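PDB 6EVG: multi-copper Oxidase CueO from Ochrobactrum, which oxidises lignin model compounds and lignosulfonate as a laccase-like copper enzyme, probably passing the electrons to dioxygen as other multicopper oxidases do. Local coordinates for residues Asp411-Glu416 and Met501-Thr506; Pro105-Ala110 and Lys482-Met487; Gly94-Ser99 and His475-Ala480. All blocks are in the same frame, centred on the assembly; numbering follows the deposited sequence.

Interaction 1: Asp411-Glu416 and Met501-Thr506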
loop_
_atom_site.group_PDB
_atom_site.type_symbol
_atom_site.label_atom_id
_atom_site.label_comp_id
_atom_site.label_asym_id
_atom_site.label_seq_id
_atom_site.Cartn_x
_atom_site.Cartn_y
_atom_site.Cartn_z
ATOM N N ASP A 411 -16.325 18.014 -7.010
ATOM C CA ASP A 411 -16.177 19.379 -7.486
ATOM C C ASP A 411 -15.589 20.336 -6.477
ATOM O O ASP A 411 -15.512 21.521 -6.784
ATOM C CB ASP A 411 -17.569 19.849 -7.944
ATOM C CG ASP A 411 -18.045 19.107 -9.154
ATOM O OD1 ASP A 411 -17.248 18.915 -10.070
ATOM O OD2 ASP A 411 -19.198 18.654 -9.208
ATOM N N ARG A 412 -15.202 19.864 -5.296
ATOM C CA ARG A 412 -14.738 20.734 -4.213
ATOM C C ARG A 412 -13.246 20.510 -3.959
ATOM O O ARG A 412 -12.809 19.386 -3.765
ATOM C CB ARG A 412 -15.522 20.450 -2.938
ATOM C CG ARG A 412 -15.232 21.456 -1.821
ATOM C CD ARG A 412 -15.973 21.092 -0.542
ATOM N NE ARG A 412 -15.397 19.907 0.105
ATOM C CZ ARG A 412 -16.039 18.818 0.532
ATOM N NH1 ARG A 412 -17.318 18.672 0.399
ATOM N NH2 ARG A 412 -15.302 17.869 1.125
ATOM N N ILE A 413 -12.511 21.602 -3.920
ATOM C CA ILE A 413 -11.112 21.590 -3.533
ATOM C C ILE A 413 -11.038 21.918 -2.050
ATOM O O ILE A 413 -11.445 22.998 -1.606
ATOM C CB ILE A 413 -10.248 22.552 -4.352
ATOM C CG1 ILE A 413 -10.323 22.217 -5.843
ATOM C CG2 ILE A 413 -8.834 22.633 -3.832
ATOM C CD1 ILE A 413 -9.902 20.812 -6.189
ATOM N N ASP A 414 -10.501 21.011 -1.259
ATOM C CA ASP A 414 -10.423 21.168 0.205
ATOM C C ASP A 414 -9.203 21.934 0.680
ATOM O O ASP A 414 -9.277 22.514 1.776
ATOM C CB ASP A 414 -10.491 19.770 0.834
ATOM C CG ASP A 414 -11.781 19.038 0.434
ATOM O OD1 ASP A 414 -12.825 19.417 0.963
ATOM O OD2 ASP A 414 -11.714 18.188 -0.488
ATOM N N VAL A 415 -8.099 21.807 -0.057
ATOM C CA VAL A 415 -6.803 22.346 0.340
ATOM C C VAL A 415 -6.141 22.977 -0.845
ATOM O O VAL A 415 -6.051 22.363 -1.931
ATOM C CB VAL A 415 -5.906 21.220 0.933
ATOM C CG1 VAL A 415 -4.450 21.598 0.963
ATOM C CG2 VAL A 415 -6.427 20.736 2.284
ATOM N N GLU A 416 -5.595 24.166 -0.631
ATOM C CA GLU A 416 -4.673 24.802 -1.543
ATOM C C GLU A 416 -3.314 24.894 -0.879
ATOM O O GLU A 416 -3.172 25.615 0.083
ATOM C CB GLU A 416 -5.150 26.207 -1.964
ATOM C CG GLU A 416 -6.438 26.196 -2.719
ATOM C CD GLU A 416 -6.922 27.576 -3.167
ATOM O OE1 GLU A 416 -6.221 28.578 -2.974
ATOM O OE2 GLU A 416 -8.000 27.586 -3.794
ATOM N N MET A 501 -12.527 11.223 2.174
ATOM C CA MET A 501 -11.586 11.628 1.153
ATOM C C MET A 501 -11.755 13.089 0.856
ATOM O O MET A 501 -12.839 13.655 1.021
ATOM C CB MET A 501 -11.815 10.762 -0.134
ATOM C CG MET A 501 -10.873 11.070 -1.270
ATOM S SD MET A 501 -10.575 9.669 -2.389
ATOM C CE MET A 501 -12.196 9.457 -3.084
ATOM N N ALA A 502 -10.667 13.709 0.415
ATOM C CA ALA A 502 -10.607 15.145 0.123
ATOM C C ALA A 502 -9.569 15.366 -0.960
ATOM O O ALA A 502 -8.816 14.467 -1.341
ATOM C CB ALA A 502 -10.237 15.899 1.411
ATOM N N GLN A 503 -9.548 16.585 -1.502
ATOM C CA GLN A 503 -8.746 16.925 -2.670
ATOM C C GLN A 503 -7.916 18.175 -2.456
ATOM O O GLN A 503 -8.361 19.118 -1.748
ATOM C CB GLN A 503 -9.748 17.283 -3.898
ATOM C CG GLN A 503 -10.672 16.202 -4.186
ATOM C CD GLN A 503 -11.298 16.343 -5.516
ATOM O OE1 GLN A 503 -11.131 15.430 -6.307
ATOM N NE2 GLN A 503 -12.152 17.386 -5.721
ATOM N N PHE A 504 -6.732 18.222 -3.054
ATOM C CA PHE A 504 -5.875 19.396 -3.014
ATOM C C PHE A 504 -5.343 19.760 -4.366
ATOM O O PHE A 504 -5.187 18.903 -5.262
ATOM C CB PHE A 504 -4.766 19.331 -1.963
ATOM C CG PHE A 504 -3.556 18.444 -2.303
ATOM C CD1 PHE A 504 -2.439 19.001 -2.909
ATOM C CD2 PHE A 504 -3.482 17.126 -1.911
ATOM C CE1 PHE A 504 -1.294 18.236 -3.143
ATOM C CE2 PHE A 504 -2.352 16.399 -2.095
ATOM C CZ PHE A 504 -1.253 16.925 -2.724
ATOM N N VAL A 505 -5.043 21.040 -4.518
ATOM C CA VAL A 505 -4.284 21.549 -5.630
ATOM C C VAL A 505 -3.044 22.278 -5.084
ATOM O O VAL A 505 -3.033 22.661 -3.894
ATOM C CB VAL A 505 -5.086 22.494 -6.543
ATOM C CG1 VAL A 505 -6.220 21.751 -7.173
ATOM C CG2 VAL A 505 -5.550 23.753 -5.848
ATOM N N THR A 506 -2.056 22.468 -5.940
ATOM C CA THR A 506 -0.889 23.307 -5.586
ATOM C C THR A 506 -1.066 24.662 -6.174
ATOM O O THR A 506 -1.611 24.812 -7.269
ATOM C CB THR A 506 0.433 22.613 -5.937
ATOM O OG1 THR A 506 0.477 22.247 -7.321
ATOM C CG2 THR A 506 0.626 21.363 -5.097
#
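Val-415 and Glu-416 pair in parallel with Phe-504 and Val-505, which adds 415-417 as an outermost strand, within this chain, of a mixed sheet in the C-terminal cupredoxin-like domain. The backbone evidence is the bond from Val-505 N to Val-415 O (3.1 Å) and the double use of Gln-503 O, which accepts from both Asp-414 N and Val-415 N. Ahead of the strand, side chains add to the backbone bonds. Asp-414 has CG anti to its carbonyl carbon (chi1 -58°), and the carboxylate beyond it gives the anti lone pair of OD2 to Gln-503 N at 2.9 Å, with OD2 also against Ala-502 CB. Its other oxygen, OD1, is gripped side-on by Arg-412 NE and NH2 and lies within 4° of the guanidinium plane, which would fix the rotation of the carboxylate. Gln-503 runs extended beyond CG, and its NE2 donates to Arg-412 O from above that carbonyl plane, while its OE1 bonds His-106. On the other face from Val-415 and Phe-504, whose CB atoms meet at 3.6 Å, Glu-416 lies beside Val-505, pointing the same way. Ile-413 crosses Val-505 at about a right angle, and its CD1 rests 3.9 Å from Val-505 CG1.

Interaction 2: Pro105-Ala110 and Lys482-Met487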
loop_
_atom_site.group_PDB
_atom_site.type_symbol
_atom_site.label_atom_id
_atom_site.label_comp_id
_atom_site.label_asym_id
_atom_site.label_seq_id
_atom_site.Cartn_x
_atom_site.Cartn_y
_atom_site.Cartn_z
ATOM N N PRO A 105 -10.385 9.520 -10.060
ATOM C CA PRO A 105 -11.789 9.646 -10.560
ATOM C C PRO A 105 -12.001 10.789 -11.547
ATOM O O PRO A 105 -13.082 10.822 -12.149
ATOM C CB PRO A 105 -12.599 9.857 -9.273
ATOM C CG PRO A 105 -11.606 10.384 -8.328
ATOM C CD PRO A 105 -10.273 9.747 -8.618
ATOM N N HIS A 106 -11.049 11.700 -11.690
ATOM C CA HIS A 106 -11.154 12.767 -12.697
ATOM C C HIS A 106 -10.652 12.365 -14.043
ATOM O O HIS A 106 -10.785 13.124 -15.026
ATOM C CB HIS A 106 -10.466 14.034 -12.225
ATOM C CG HIS A 106 -11.039 14.567 -10.958
ATOM N ND1 HIS A 106 -12.225 15.265 -10.912
ATOM C CD2 HIS A 106 -10.615 14.456 -9.679
ATOM C CE1 HIS A 106 -12.489 15.591 -9.668
ATOM N NE2 HIS A 106 -11.518 15.120 -8.900
ATOM N N ASN A 107 -10.051 11.180 -14.158
ATOM C CA ASN A 107 -9.509 10.694 -15.449
ATOM C C ASN A 107 -9.638 9.197 -15.560
ATOM O O ASN A 107 -8.675 8.489 -15.783
ATOM C CB ASN A 107 -8.085 11.228 -15.685
ATOM C CG ASN A 107 -7.015 10.740 -14.698
ATOM O OD1 ASN A 107 -7.287 10.486 -13.520
ATOM N ND2 ASN A 107 -5.749 10.693 -15.163
ATOM N N VAL A 108 -10.855 8.707 -15.477
ATOM C CA VAL A 108 -11.151 7.303 -15.579
ATOM C C VAL A 108 -10.876 6.813 -16.992
ATOM O O VAL A 108 -11.233 7.471 -17.978
ATOM C CB VAL A 108 -12.626 7.061 -15.182
ATOM C CG1 VAL A 108 -13.045 5.605 -15.391
ATOM C CG2 VAL A 108 -12.876 7.448 -13.708
ATOM N N ILE A 109 -10.286 5.625 -17.093
ATOM C CA ILE A 109 -10.075 4.953 -18.370
ATOM C C ILE A 109 -11.358 4.202 -18.747
ATOM O O ILE A 109 -11.761 3.260 -18.052
ATOM C CB ILE A 109 -8.895 3.922 -18.306
ATOM C CG1 ILE A 109 -7.674 4.492 -17.642
ATOM C CG2 ILE A 109 -8.606 3.393 -19.718
ATOM C CD1 ILE A 109 -6.643 3.453 -17.342
ATOM N N ALA A 110 -12.008 4.649 -19.805
ATOM C CA ALA A 110 -13.247 4.037 -20.201
ATOM C C ALA A 110 -13.055 2.572 -20.590
ATOM O O ALA A 110 -11.962 2.118 -21.009
ATOM C CB ALA A 110 -13.862 4.764 -21.371
ATOM N N LYS A 482 -5.822 22.052 -11.475
ATOM C CA LYS A 482 -7.223 22.031 -11.025
ATOM C C LYS A 482 -8.086 20.922 -11.726
ATOM O O LYS A 482 -8.985 20.320 -11.129
ATOM C CB LYS A 482 -7.860 23.417 -11.257
ATOM C CG LYS A 482 -9.329 23.480 -10.949
ATOM C CD LYS A 482 -9.767 22.866 -9.605
ATOM C CE LYS A 482 -11.137 22.173 -9.697
ATOM N NZ LYS A 482 -12.254 23.169 -9.747
ATOM N N SER A 483 -7.735 20.586 -12.969
ATOM C CA SER A 483 -8.394 19.518 -13.678
ATOM C C SER A 483 -8.076 18.151 -13.129
ATOM O O SER A 483 -8.793 17.209 -13.390
ATOM C CB SER A 483 -7.965 19.495 -15.154
ATOM O OG SER A 483 -6.539 19.340 -15.361
ATOM N N HIS A 484 -6.960 18.056 -12.386
ATOM C CA HIS A 484 -6.420 16.764 -11.911
ATOM C C HIS A 484 -5.934 16.970 -10.475
ATOM O O HIS A 484 -4.759 16.913 -10.209
ATOM C CB HIS A 484 -5.292 16.225 -12.788
ATOM C CG HIS A 484 -5.661 15.783 -14.169
ATOM N ND1 HIS A 484 -5.968 16.638 -15.202
ATOM C CD2 HIS A 484 -5.605 14.536 -14.702
ATOM C CE1 HIS A 484 -6.138 15.912 -16.304
ATOM N NE2 HIS A 484 -5.907 14.633 -16.037
ATOM N N PRO A 485 -6.831 17.191 -9.512
ATOM C CA PRO A 485 -6.373 17.374 -8.138
ATOM C C PRO A 485 -5.730 16.117 -7.583
ATOM O O PRO A 485 -6.072 14.988 -7.960
ATOM C CB PRO A 485 -7.645 17.708 -7.378
ATOM C CG PRO A 485 -8.722 17.122 -8.193
ATOM C CD PRO A 485 -8.292 17.225 -9.609
ATOM N N PHE A 486 -4.809 16.307 -6.624
ATOM C CA PHE A 486 -4.363 15.174 -5.788
ATOM C C PHE A 486 -5.373 14.967 -4.674
ATOM O O PHE A 486 -6.304 15.778 -4.498
ATOM C CB PHE A 486 -2.948 15.442 -5.273
ATOM C CG PHE A 486 -1.819 15.128 -6.233
ATOM C CD1 PHE A 486 -1.750 13.944 -6.917
ATOM C CD2 PHE A 486 -0.765 16.036 -6.395
ATOM C CE1 PHE A 486 -0.642 13.642 -7.724
ATOM C CE2 PHE A 486 0.298 15.760 -7.223
ATOM C CZ PHE A 486 0.361 14.534 -7.885
ATOM N N MET A 487 -5.287 13.860 -3.996
ATOM C CA MET A 487 -6.252 13.467 -2.998
ATOM C C MET A 487 -5.564 13.046 -1.728
ATOM O O MET A 487 -4.412 12.627 -1.758
ATOM C CB MET A 487 -7.141 12.357 -3.522
ATOM C CG MET A 487 -7.793 12.875 -4.861
ATOM S SD MET A 487 -8.889 11.736 -5.608
ATOM C CE MET A 487 -10.311 12.258 -4.890
HETATM O O HOH W 1 -5.631 12.260 -17.731
#
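His-106 and Pro-485 form the centre of this contact between the loop joining strands 91-93 and 114-120 and the approach to strand 486-490. Pro-485 CD sits over one face of the imidazole, 4.0 Å from the ring centroid and 28° off the normal, a CH-pi contact; Pro-485 CG comes closer to a single ring atom, His-106 NE2, at 3.5 Å. Beside it, Pro-105 and Met-487 meet tip to tip, with the proline CD 3.9 Å from the sulphur SD. The third pair, Asn-107 and His-484, cross at about a right angle: the amide nitrogen ND2 stands at the edge of the imidazole, near its plane, and the two flat groups are turned 78° apart. A water joins them, accepting from Asn-107 ND2 at 3.0 Å and hydrogen-bonded to His-484 NE2 at 2.9 Å. In the next shell, Ser-483 OG bonds His-484 ND1 at 2.8 Å, so both ring nitrogens are held. Asn-107 ND2 also bonds Asp-102 O, and His-106 NE2 bonds Gln-503 OE1, which should fix the turn of the ring against the proline. With no direct hydrogen bond between them, the two segments meet through CH-pi and apolar contacts, with the water as the polar link.

Interaction 3: Gly94-Ser99 and His475-Ala480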
loop_
_atom_site.group_PDB
_atom_site.type_symbol
_atom_site.label_atom_id
_atom_site.label_comp_id
_atom_site.label_asym_id
_atom_site.label_seq_id
_atom_site.Cartn_x
_atom_site.Cartn_y
_atom_site.Cartn_z
ATOM N N GLY A 94 3.102 5.802 -4.494
ATOM C CA GLY A 94 4.498 5.921 -4.168
ATOM C C GLY A 94 5.397 6.445 -5.243
ATOM O O GLY A 94 6.530 6.839 -5.000
ATOM N N LEU A 95 4.890 6.488 -6.484
ATOM C CA LEU A 95 5.669 7.053 -7.578
ATOM C C LEU A 95 5.596 8.559 -7.542
ATOM O O LEU A 95 4.564 9.132 -7.149
ATOM C CB LEU A 95 5.130 6.518 -8.934
ATOM C CG LEU A 95 6.082 6.539 -10.098
ATOM C CD1 LEU A 95 7.244 5.534 -9.839
ATOM C CD2 LEU A 95 5.375 6.206 -11.386
ATOM N N PHE A 96 6.704 9.228 -7.893
ATOM C CA PHE A 96 6.704 10.711 -7.896
ATOM C C PHE A 96 6.402 11.188 -9.318
ATOM O O PHE A 96 7.255 11.115 -10.214
ATOM C CB PHE A 96 8.024 11.287 -7.460
ATOM C CG PHE A 96 8.368 11.197 -5.986
ATOM C CD1 PHE A 96 7.803 10.283 -5.113
ATOM C CD2 PHE A 96 9.363 12.021 -5.493
ATOM C CE1 PHE A 96 8.205 10.233 -3.767
ATOM C CE2 PHE A 96 9.754 11.956 -4.158
ATOM C CZ PHE A 96 9.163 11.071 -3.316
ATOM N N VAL A 97 5.178 11.700 -9.489
ATOM C CA VAL A 97 4.723 12.263 -10.774
ATOM C C VAL A 97 3.859 13.481 -10.505
ATOM O O VAL A 97 3.157 13.541 -9.495
ATOM C CB VAL A 97 3.935 11.237 -11.631
ATOM C CG1 VAL A 97 4.827 10.132 -12.145
ATOM C CG2 VAL A 97 2.698 10.695 -10.917
ATOM N N PRO A 98 3.805 14.389 -11.474
ATOM C CA PRO A 98 2.747 15.404 -11.430
ATOM C C PRO A 98 1.389 14.746 -11.612
ATOM O O PRO A 98 1.287 13.664 -12.184
ATOM C CB PRO A 98 3.061 16.344 -12.598
ATOM C CG PRO A 98 3.881 15.538 -13.500
ATOM C CD PRO A 98 4.606 14.482 -12.689
ATOM N N SER A 99 0.342 15.426 -11.133
ATOM C CA SER A 99 -0.970 14.793 -11.112
ATOM C C SER A 99 -1.506 14.449 -12.491
ATOM O O SER A 99 -2.289 13.512 -12.603
ATOM C CB SER A 99 -1.986 15.636 -10.358
ATOM O OG SER A 99 -2.290 16.817 -11.126
ATOM N N HIS A 475 5.536 17.480 2.685
ATOM C CA HIS A 475 6.245 18.198 1.665
ATOM C C HIS A 475 5.475 18.086 0.343
ATOM O O HIS A 475 5.299 16.978 -0.169
ATOM C CB HIS A 475 7.668 17.671 1.507
ATOM C CG HIS A 475 8.545 18.517 0.655
ATOM N ND1 HIS A 475 9.559 17.999 -0.079
ATOM C CD2 HIS A 475 8.562 19.855 0.442
ATOM C CE1 HIS A 475 10.192 18.973 -0.706
ATOM N NE2 HIS A 475 9.619 20.124 -0.379
ATOM N N PHE A 476 5.022 19.218 -0.192
ATOM C CA PHE A 476 4.156 19.261 -1.386
ATOM C C PHE A 476 5.004 19.429 -2.623
ATOM O O PHE A 476 5.012 20.487 -3.267
ATOM C CB PHE A 476 3.131 20.366 -1.241
ATOM C CG PHE A 476 2.124 20.067 -0.192
ATOM C CD1 PHE A 476 1.023 19.263 -0.473
ATOM C CD2 PHE A 476 2.285 20.545 1.108
ATOM C CE1 PHE A 476 0.114 18.986 0.500
ATOM C CE2 PHE A 476 1.354 20.239 2.051
ATOM C CZ PHE A 476 0.280 19.455 1.787
ATOM N N ASP A 477 5.772 18.391 -2.971
ATOM C CA ASP A 477 6.787 18.539 -4.010
ATOM C C ASP A 477 6.319 18.282 -5.432
ATOM O O ASP A 477 7.089 18.478 -6.378
ATOM C CB ASP A 477 8.018 17.672 -3.714
ATOM C CG ASP A 477 7.663 16.178 -3.642
ATOM O OD1 ASP A 477 6.777 15.654 -2.871
ATOM O OD2 ASP A 477 8.270 15.432 -4.434
ATOM N N ARG A 478 5.072 17.860 -5.632
ATOM C CA ARG A 478 4.553 17.568 -6.971
ATOM C C ARG A 478 3.339 18.456 -7.306
ATOM O O ARG A 478 2.531 18.774 -6.441
ATOM C CB ARG A 478 4.172 16.106 -7.070
ATOM C CG ARG A 478 5.414 15.222 -7.233
ATOM C CD ARG A 478 5.117 13.883 -6.686
ATOM N NE ARG A 478 5.462 13.798 -5.297
ATOM C CZ ARG A 478 5.275 12.770 -4.439
ATOM N NH1 ARG A 478 4.602 11.667 -4.667
ATOM N NH2 ARG A 478 5.796 12.958 -3.252
ATOM N N GLU A 479 3.247 18.826 -8.569
ATOM C CA GLU A 479 2.197 19.759 -9.001
ATOM C C GLU A 479 0.874 19.081 -9.250
ATOM O O GLU A 479 0.802 18.028 -9.929
ATOM C CB GLU A 479 2.618 20.468 -10.264
ATOM C CG GLU A 479 1.603 21.516 -10.728
ATOM C CD GLU A 479 2.227 22.465 -11.704
ATOM O OE1 GLU A 479 2.439 22.133 -12.900
ATOM O OE2 GLU A 479 2.537 23.597 -11.291
ATOM N N ALA A 480 -0.187 19.705 -8.708
ATOM C CA ALA A 480 -1.559 19.284 -8.951
ATOM C C ALA A 480 -2.267 20.473 -9.548
ATOM O O ALA A 480 -2.429 21.496 -8.927
ATOM C CB ALA A 480 -2.300 18.828 -7.724
HETATM O O HOH W 2 3.029 11.789 -7.347
#
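The guanidinium of Arg-478 lies flat on the ring of Phe-96, a stacked cation-pi contact with centres 3.9 Å apart and planes only 17° from parallel. NH1 approaches the ring at CD1 (3.5 Å), whereas NH2 lies over the face, offset toward the rim. The bend at chi3 (-91°) turns NE out of line with the aliphatic chain, whose CD is 3.4 Å from Val-97 O. Each end of the flat group has a polar partner. NH2 donates to the syn lone pair of Asp-477 OD1 at 2.9 Å, nearly in the guanidinium plane, and also bonds Ser-442 OG; NE adds weak bonds to both oxygens of that carboxylate. At NH1, an in-plane water accepts at 3.1 Å, takes a further bond from Val-97 N and probably donates to Leu-95 O. The salt bridge and the water probably hold the group's rotation so that its face stays against Phe-96. An alanine at Arg-478 would probably leave Asp-477 without its charged mate and one face of Phe-96 without its guanidinium, and deprive the water of its NH1 donor. Farther along, Ser-99 N donates almost straight to Glu-479 O (2.9 Å, 172° at the hydrogen), and Ser-99 OG, hydrogen-bonded to His-484 O, also approaches Ala-480 CA. The contact thus joins the loop after strand 91-93 to the one between strands 469-475 and 486-490; Phe-486 of the latter strand packs against Ser-99, Arg-478 and Ala-480, while Leu-95 reaches Met-150 and Val-152 on strand 148-153.

In the fold
Interactions 2 and 3 bring one long loop, the connection from strand 91-93 to strand 114-120, against the C-terminal domain at two places, their centres 14 Å apart. Ser-99 OG links them through His-484 O at 2.6 Å. Interaction 1 lies within that domain and meets interaction 2 where Gln-503 OE1 approaches His-106 NE2 to 2.6 Å; strands 501-506 and 486-490 are also neighbours in one sheet, joined by Phe-504 N to Phe-486 O. Thr-506 OG1, 3.0 Å from Ala-480 N, ties interaction 1 to interaction 3. The copper bound by His-434, Cys-490 and His-495 is about 13 Å from the Ala-502 side chain, and strand 486-490 ends on that cysteine ligand.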